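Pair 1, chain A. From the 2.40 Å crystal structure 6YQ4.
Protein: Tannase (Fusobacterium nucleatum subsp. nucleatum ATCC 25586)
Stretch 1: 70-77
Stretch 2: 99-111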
# COMPACT_ATOMS: atom_id res chain seq x y z
N ASN A 70 17.83 4.22 21.18
CA ASN A 70 16.89 3.13 21.30
C ASN A 70 15.74 3.22 20.33
O ASN A 70 15.23 2.19 19.89
CB ASN A 70 16.29 3.15 22.71
CG ASN A 70 16.02 1.82 23.21
OD1 ASN A 70 16.41 0.83 22.59
ND2 ASN A 70 15.35 1.74 24.34
N ALA A 71 15.33 4.44 19.99
CA ALA A 71 14.00 4.69 19.49
C ALA A 71 13.80 4.05 18.13
O ALA A 71 14.59 4.27 17.22
CB ALA A 71 13.76 6.20 19.40
N PRO A 72 12.75 3.25 17.96
CA PRO A 72 12.33 2.88 16.60
C PRO A 72 12.15 4.11 15.73
O PRO A 72 11.86 5.21 16.21
CB PRO A 72 10.99 2.16 16.83
CG PRO A 72 11.00 1.75 18.24
CD PRO A 72 11.87 2.71 19.00
N ILE A 73 12.30 3.91 14.42
CA ILE A 73 12.19 4.97 13.43
C ILE A 73 10.91 4.72 12.66
O ILE A 73 10.77 3.68 11.99
CB ILE A 73 13.43 5.04 12.52
CG1 ILE A 73 14.68 5.38 13.35
CG2 ILE A 73 13.27 6.09 11.41
CD1 ILE A 73 15.94 5.55 12.54
N PHE A 74 9.97 5.66 12.77
CA PHE A 74 8.69 5.58 12.08
C PHE A 74 8.83 6.21 10.70
O PHE A 74 9.20 7.39 10.60
CB PHE A 74 7.60 6.27 12.90
CG PHE A 74 6.21 6.16 12.30
CD1 PHE A 74 5.56 4.93 12.23
CD2 PHE A 74 5.56 7.30 11.82
CE1 PHE A 74 4.28 4.83 11.68
CE2 PHE A 74 4.27 7.20 11.26
CZ PHE A 74 3.63 5.95 11.18
N PHE A 75 8.52 5.44 9.66
CA PHE A 75 8.83 5.76 8.27
C PHE A 75 7.55 5.85 7.41
O PHE A 75 7.30 4.98 6.57
CB PHE A 75 9.79 4.69 7.75
CG PHE A 75 10.46 5.01 6.44
CD1 PHE A 75 11.52 5.91 6.40
CD2 PHE A 75 10.05 4.41 5.26
CE1 PHE A 75 12.14 6.24 5.18
CE2 PHE A 75 10.68 4.71 4.04
CZ PHE A 75 11.72 5.62 4.01
N PRO A 76 6.75 6.91 7.58
CA PRO A 76 5.54 7.07 6.73
C PRO A 76 5.82 7.70 5.36
O PRO A 76 6.54 8.70 5.25
CB PRO A 76 4.64 7.99 7.56
CG PRO A 76 5.63 8.87 8.32
CD PRO A 76 6.86 7.99 8.58
N ASN A 77 5.21 7.14 4.32
CA ASN A 77 5.16 7.77 3.00
C ASN A 77 3.74 8.25 2.71
O ASN A 77 2.78 7.79 3.32
CB ASN A 77 5.68 6.82 1.89
CG ASN A 77 4.63 5.84 1.37
OD1 ASN A 77 3.70 6.25 0.67
ND2 ASN A 77 4.80 4.53 1.67
N ASN A 99 -2.04 13.59 13.68
CA ASN A 99 -1.72 12.70 12.58
C ASN A 99 -0.68 11.67 13.03
O ASN A 99 -0.22 11.68 14.19
CB ASN A 99 -1.31 13.52 11.34
CG ASN A 99 0.15 13.97 11.33
OD1 ASN A 99 0.91 13.81 12.30
ND2 ASN A 99 0.54 14.59 10.22
N SER A 100 -0.30 10.77 12.11
CA SER A 100 0.52 9.62 12.49
C SER A 100 1.91 10.02 12.95
O SER A 100 2.49 9.35 13.82
CB SER A 100 0.58 8.65 11.31
OG SER A 100 1.38 9.16 10.27
N LEU A 101 2.47 11.10 12.39
CA LEU A 101 3.80 11.55 12.78
C LEU A 101 3.77 12.21 14.15
O LEU A 101 4.69 12.02 14.96
CB LEU A 101 4.36 12.53 11.75
CG LEU A 101 4.78 12.00 10.38
CD1 LEU A 101 3.58 11.57 9.52
CD2 LEU A 101 5.63 13.04 9.67
N THR A 102 2.74 13.03 14.42
CA THR A 102 2.55 13.58 15.76
C THR A 102 2.34 12.46 16.78
O THR A 102 2.87 12.52 17.90
CB THR A 102 1.35 14.52 15.78
OG1 THR A 102 1.55 15.61 14.87
CG2 THR A 102 1.10 15.03 17.19
N TYR A 103 1.54 11.46 16.42
CA TYR A 103 1.36 10.30 17.28
C TYR A 103 2.70 9.62 17.55
O TYR A 103 3.03 9.32 18.70
CB TYR A 103 0.36 9.33 16.64
CG TYR A 103 -0.40 8.53 17.68
CD1 TYR A 103 0.22 7.46 18.34
CD2 TYR A 103 -1.71 8.85 18.01
CE1 TYR A 103 -0.45 6.75 19.33
CE2 TYR A 103 -2.39 8.13 18.99
CZ TYR A 103 -1.74 7.07 19.65
OH TYR A 103 -2.40 6.35 20.62
N ALA A 104 3.49 9.40 16.49
CA ALA A 104 4.78 8.75 16.64
C ALA A 104 5.68 9.53 17.61
O ALA A 104 6.29 8.94 18.52
CB ALA A 104 5.44 8.58 15.27
N LEU A 105 5.76 10.85 17.44
CA LEU A 105 6.62 11.66 18.30
C LEU A 105 6.18 11.59 19.75
O LEU A 105 7.02 11.55 20.66
CB LEU A 105 6.64 13.11 17.83
CG LEU A 105 7.54 13.41 16.62
CD1 LEU A 105 7.25 14.83 16.15
CD2 LEU A 105 9.02 13.23 16.96
N SER A 106 4.87 11.57 20.00
CA SER A 106 4.40 11.54 21.39
C SER A 106 4.77 10.22 22.06
O SER A 106 5.00 10.19 23.28
CB SER A 106 2.89 11.74 21.45
OG SER A 106 2.22 10.57 20.98
N LYS A 107 4.82 9.14 21.29
CA LYS A 107 5.21 7.83 21.78
C LYS A 107 6.72 7.63 21.81
O LYS A 107 7.18 6.54 22.16
CB LYS A 107 4.56 6.73 20.92
CG LYS A 107 3.08 6.53 21.21
CD LYS A 107 2.90 6.10 22.67
CE LYS A 107 1.52 6.46 23.20
NZ LYS A 107 0.49 6.05 22.23
N GLY A 108 7.51 8.64 21.44
CA GLY A 108 8.95 8.53 21.54
C GLY A 108 9.67 7.98 20.32
O GLY A 108 10.85 7.65 20.43
N TYR A 109 9.00 7.86 19.17
CA TYR A 109 9.65 7.45 17.93
C TYR A 109 10.39 8.61 17.28
O TYR A 109 9.96 9.77 17.35
CB TYR A 109 8.64 6.89 16.92
CG TYR A 109 7.98 5.64 17.39
CD1 TYR A 109 6.94 5.67 18.31
CD2 TYR A 109 8.41 4.41 16.94
CE1 TYR A 109 6.35 4.51 18.76
CE2 TYR A 109 7.82 3.23 17.40
CZ TYR A 109 6.79 3.30 18.30
OH TYR A 109 6.21 2.13 18.74
N VAL A 110 11.51 8.30 16.65
CA VAL A 110 12.07 9.20 15.64
C VAL A 110 11.24 9.06 14.37
O VAL A 110 10.82 7.96 13.99
CB VAL A 110 13.56 8.90 15.41
CG1 VAL A 110 14.02 9.52 14.09
CG2 VAL A 110 14.39 9.44 16.55
N VAL A 111 10.97 10.17 13.71
CA VAL A 111 10.16 10.18 12.50
C VAL A 111 11.03 10.60 11.34
O VAL A 111 11.61 11.69 11.35
CB VAL A 111 8.95 11.11 12.64
CG1 VAL A 111 8.21 11.20 11.30
CG2 VAL A 111 8.04 10.59 13.74

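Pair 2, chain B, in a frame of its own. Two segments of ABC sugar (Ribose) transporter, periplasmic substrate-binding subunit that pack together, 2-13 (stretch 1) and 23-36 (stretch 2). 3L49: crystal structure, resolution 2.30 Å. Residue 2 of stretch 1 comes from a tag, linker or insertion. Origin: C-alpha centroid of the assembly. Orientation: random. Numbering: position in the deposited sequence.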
# COMPACT_ATOMS: atom_id res chain seq x y z
N SER B 2 25.04 -6.80 -16.37
CA SER B 2 24.02 -7.49 -15.52
C SER B 2 22.60 -7.28 -16.08
O SER B 2 21.77 -8.20 -16.09
CB SER B 2 24.12 -7.01 -14.06
OG SER B 2 23.27 -7.76 -13.21
N LEU B 3 22.34 -6.06 -16.54
CA LEU B 3 21.19 -5.75 -17.38
C LEU B 3 21.69 -5.09 -18.66
O LEU B 3 20.90 -4.46 -19.38
CB LEU B 3 20.22 -4.83 -16.64
CG LEU B 3 18.82 -5.30 -16.20
CD1 LEU B 3 18.69 -6.80 -16.05
CD2 LEU B 3 18.40 -4.62 -14.92
N GLU B 4 22.98 -5.27 -18.96
CA GLU B 4 23.72 -4.41 -19.90
C GLU B 4 23.14 -4.26 -21.31
O GLU B 4 23.15 -3.17 -21.88
CB GLU B 4 25.22 -4.74 -19.94
CG GLU B 4 25.59 -6.02 -20.67
CD GLU B 4 26.62 -5.79 -21.77
OE1 GLU B 4 26.42 -6.32 -22.89
OE2 GLU B 4 27.62 -5.07 -21.53
N GLY B 5 22.62 -5.35 -21.87
CA GLY B 5 22.01 -5.26 -23.18
C GLY B 5 20.51 -5.42 -23.12
O GLY B 5 19.89 -5.92 -24.06
N LYS B 6 19.91 -5.00 -22.00
CA LYS B 6 18.51 -5.30 -21.75
C LYS B 6 17.65 -4.06 -21.58
O LYS B 6 18.13 -2.99 -21.19
CB LYS B 6 18.35 -6.22 -20.52
CG LYS B 6 19.39 -7.33 -20.38
CD LYS B 6 19.05 -8.59 -21.14
CE LYS B 6 20.26 -9.53 -21.17
NZ LYS B 6 19.89 -10.91 -21.58
N THR B 7 16.37 -4.22 -21.91
CA THR B 7 15.39 -3.17 -21.75
C THR B 7 14.28 -3.68 -20.84
O THR B 7 13.69 -4.73 -21.12
CB THR B 7 14.78 -2.74 -23.11
OG1 THR B 7 15.82 -2.50 -24.05
CG2 THR B 7 13.95 -1.48 -22.95
N ILE B 8 14.03 -2.96 -19.76
CA ILE B 8 13.00 -3.34 -18.80
C ILE B 8 11.92 -2.28 -18.76
O ILE B 8 12.20 -1.11 -18.50
CB ILE B 8 13.57 -3.54 -17.36
CG1 ILE B 8 14.86 -4.38 -17.35
CG2 ILE B 8 12.49 -4.09 -16.39
CD1 ILE B 8 14.75 -5.79 -17.93
N GLY B 9 10.68 -2.68 -19.04
CA GLY B 9 9.54 -1.80 -18.89
C GLY B 9 9.01 -1.77 -17.46
O GLY B 9 8.99 -2.79 -16.78
N ILE B 10 8.61 -0.59 -17.01
CA ILE B 10 7.94 -0.39 -15.72
C ILE B 10 6.55 0.18 -15.98
O ILE B 10 6.41 1.20 -16.66
CB ILE B 10 8.70 0.61 -14.81
CG1 ILE B 10 10.12 0.11 -14.52
CG2 ILE B 10 7.94 0.89 -13.51
CD1 ILE B 10 11.04 1.25 -14.16
N THR B 11 5.52 -0.47 -15.44
CA THR B 11 4.16 0.08 -15.48
C THR B 11 3.55 0.23 -14.07
O THR B 11 3.19 -0.74 -13.43
CB THR B 11 3.21 -0.69 -16.48
OG1 THR B 11 1.85 -0.28 -16.28
CG2 THR B 11 3.29 -2.20 -16.33
N ALA B 12 3.48 1.47 -13.60
CA ALA B 12 2.93 1.80 -12.29
C ALA B 12 1.62 2.54 -12.45
O ALA B 12 1.44 3.27 -13.42
CB ALA B 12 3.90 2.66 -11.52
N ILE B 13 0.70 2.39 -11.50
CA ILE B 13 -0.56 3.13 -11.60
C ILE B 13 -0.42 4.61 -11.19
O ILE B 13 -1.23 5.44 -11.57
CB ILE B 13 -1.76 2.42 -10.90
CG1 ILE B 13 -3.09 3.00 -11.42
CG2 ILE B 13 -1.61 2.47 -9.38
CD1 ILE B 13 -4.33 2.19 -11.10
N ALA B 23 9.15 3.84 -4.78
CA ALA B 23 9.27 2.52 -5.39
C ALA B 23 9.61 2.62 -6.89
O ALA B 23 10.46 1.88 -7.41
CB ALA B 23 7.99 1.73 -5.19
N TYR B 24 8.93 3.55 -7.55
CA TYR B 24 9.06 3.81 -8.99
C TYR B 24 10.46 4.31 -9.33
O TYR B 24 11.08 3.83 -10.29
CB TYR B 24 8.01 4.84 -9.38
CG TYR B 24 7.83 5.12 -10.85
CD1 TYR B 24 8.36 6.28 -11.42
CD2 TYR B 24 7.09 4.26 -11.67
CE1 TYR B 24 8.18 6.56 -12.77
CE2 TYR B 24 6.91 4.54 -13.02
CZ TYR B 24 7.45 5.69 -13.56
OH TYR B 24 7.28 5.98 -14.88
N GLN B 25 10.96 5.25 -8.54
CA GLN B 25 12.28 5.85 -8.72
C GLN B 25 13.39 4.84 -8.48
O GLN B 25 14.41 4.86 -9.17
CB GLN B 25 12.46 6.99 -7.72
CG GLN B 25 13.00 8.26 -8.30
CD GLN B 25 11.93 9.32 -8.41
OE1 GLN B 25 11.75 10.13 -7.49
NE2 GLN B 25 11.21 9.32 -9.52
N ALA B 26 13.18 3.96 -7.49
CA ALA B 26 14.14 2.92 -7.10
C ALA B 26 14.34 1.88 -8.20
O ALA B 26 15.45 1.40 -8.42
CB ALA B 26 13.71 2.25 -5.82
N GLN B 27 13.23 1.54 -8.87
CA GLN B 27 13.26 0.65 -10.03
C GLN B 27 14.08 1.23 -11.17
O GLN B 27 14.97 0.55 -11.69
CB GLN B 27 11.84 0.35 -10.51
CG GLN B 27 11.12 -0.69 -9.68
CD GLN B 27 9.62 -0.64 -9.89
OE1 GLN B 27 9.11 -1.20 -10.85
NE2 GLN B 27 8.92 0.04 -9.00
N ILE B 28 13.79 2.48 -11.54
CA ILE B 28 14.50 3.18 -12.61
C ILE B 28 15.99 3.23 -12.31
O ILE B 28 16.81 2.86 -13.16
CB ILE B 28 13.94 4.62 -12.83
CG1 ILE B 28 12.49 4.57 -13.34
CG2 ILE B 28 14.80 5.42 -13.81
CD1 ILE B 28 11.78 5.94 -13.30
N ALA B 29 16.32 3.66 -11.09
CA ALA B 29 17.70 3.80 -10.62
C ALA B 29 18.48 2.49 -10.67
O ALA B 29 19.65 2.48 -11.06
CB ALA B 29 17.72 4.37 -9.21
N GLU B 30 17.82 1.40 -10.28
CA GLU B 30 18.45 0.09 -10.24
C GLU B 30 18.66 -0.51 -11.63
O GLU B 30 19.70 -1.14 -11.89
CB GLU B 30 17.69 -0.87 -9.32
CG GLU B 30 18.51 -2.09 -8.83
CD GLU B 30 19.83 -1.72 -8.11
OE1 GLU B 30 19.99 -0.58 -7.61
OE2 GLU B 30 20.72 -2.60 -8.03
N ILE B 31 17.69 -0.30 -12.52
CA ILE B 31 17.81 -0.74 -13.92
C ILE B 31 19.04 -0.10 -14.56
O ILE B 31 19.90 -0.80 -15.09
CB ILE B 31 16.54 -0.43 -14.75
CG1 ILE B 31 15.38 -1.32 -14.32
CG2 ILE B 31 16.82 -0.66 -16.23
CD1 ILE B 31 13.99 -0.79 -14.72
N GLU B 32 19.12 1.23 -14.44
CA GLU B 32 20.22 2.00 -14.99
C GLU B 32 21.55 1.68 -14.32
O GLU B 32 22.58 1.62 -14.99
CB GLU B 32 19.91 3.49 -14.91
CG GLU B 32 18.72 3.90 -15.79
CD GLU B 32 18.36 5.38 -15.68
OE1 GLU B 32 17.41 5.80 -16.37
OE2 GLU B 32 19.02 6.11 -14.91
N ARG B 33 21.52 1.44 -13.01
CA ARG B 33 22.73 1.06 -12.27
C ARG B 33 23.34 -0.24 -12.79
O ARG B 33 24.56 -0.33 -12.97
CB ARG B 33 22.43 0.93 -10.77
CG ARG B 33 23.67 0.70 -9.95
CD ARG B 33 23.38 0.45 -8.48
NE ARG B 33 23.06 -0.94 -8.13
CZ ARG B 33 23.93 -1.94 -8.01
NH1 ARG B 33 25.23 -1.77 -8.25
NH2 ARG B 33 23.50 -3.15 -7.68
N LEU B 34 22.49 -1.24 -13.05
CA LEU B 34 22.93 -2.54 -13.56
C LEU B 34 23.24 -2.52 -15.08
O LEU B 34 23.58 -3.56 -15.67
CB LEU B 34 21.88 -3.62 -13.23
CG LEU B 34 21.58 -3.91 -11.76
CD1 LEU B 34 20.37 -4.83 -11.64
CD2 LEU B 34 22.79 -4.50 -11.04
N GLY B 35 23.11 -1.35 -15.69
CA GLY B 35 23.52 -1.14 -17.08
C GLY B 35 22.39 -1.29 -18.08
O GLY B 35 22.61 -1.41 -19.28
N GLY B 36 21.16 -1.27 -17.57
CA GLY B 36 19.99 -1.49 -18.40
C GLY B 36 19.35 -0.21 -18.90
O GLY B 36 19.75 0.90 -18.52

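Both pairs set a strand antiparallel to a helix, and the measurements agree closely. In pair 1 the axes of strand 73-76 and helix 100-106 run at 178° and approach to 9.6 Å; in pair 2 strand 7-12 and helix 23-33 run at 179° and approach to 9.8 Å. Superposing N, CA and C of 14 central residues gives an RMSD of 0.6 Å.

The helix ends match as well. Gly108(A) and Gly35(B), whose CA atoms fall 0.4 Å apart after superposition, each close a Schellman motif with positive phi (90° and 95°). At these backbone angles a CB would be jammed against the preceding carbonyl O, which by itself calls for glycine. The motif's bonds correspond: Tyr109(A) N to Ala104(A) O is 3.0 Å, and Gly36(B) N to Ile31(B) O is 2.8 Å.

Within this frame, bulk is distributed differently between strand and helix. At the matched positions Phe74(A) and Ile8(B), pair 1 places the large residue on the strand: the Phe74(A) ring, with chi1 t, packs against a small helix residue, CD2 lying 3.7 Å from Ala104(A) CB, and its edge meets Ser100(A), CE2 to OG 3.6 Å. Pair 2 carries more of the bulk on the helix. Ile31(B), the counterpart of Ala104(A), brings CD1 to 3.8 Å from Ile8(B) CB and 3.6 Å from Ile10(B) CD1.

The CA atoms of Pro76(A) and Ile10(B) fall 0.4 Å apart, and both residues point toward the helix. Pro76(A) CG meets Leu101(A) CD1 at 3.6 Å; in the equivalent contact Ile10(B) CD1 meets Ile28(B) CG1 at 3.7 Å. Ile10(B) also reaches Gln27(B), CG2 to OE1 3.6 Å, so an apolar methyl faces an amide oxygen that has no polar partner in the model. Gln27(B) matches Ser100(A).

Pair 1 also has parallel bridges, Ile73(A) with Val110(A) and Phe74(A) with Val111(A): Val110(A) N donates to Pro72(A) O (3.1 Å), and Phe74(A) N donates to Val110(A) O (2.7 Å, 162°). At the matched position after the glycine, Tyr109(A) lays CE2 3.4 Å from Pro72(A) CB. Its counterpart, Gly36(B), instead leaves space for the segment leading into the strand: an ideal CB there would lie 3.0 Å from Leu3(B) CB, a clash, while its CA approaches Leu3(B) O at 3.3 Å in a CA-H...O contact. Leu3(B) N donates to Leu34(B) O (2.9 Å, 160°), anchoring this segment to the helix end, and Leu3(B) CD2 packs 3.8 Å from Leu34(B) CD1.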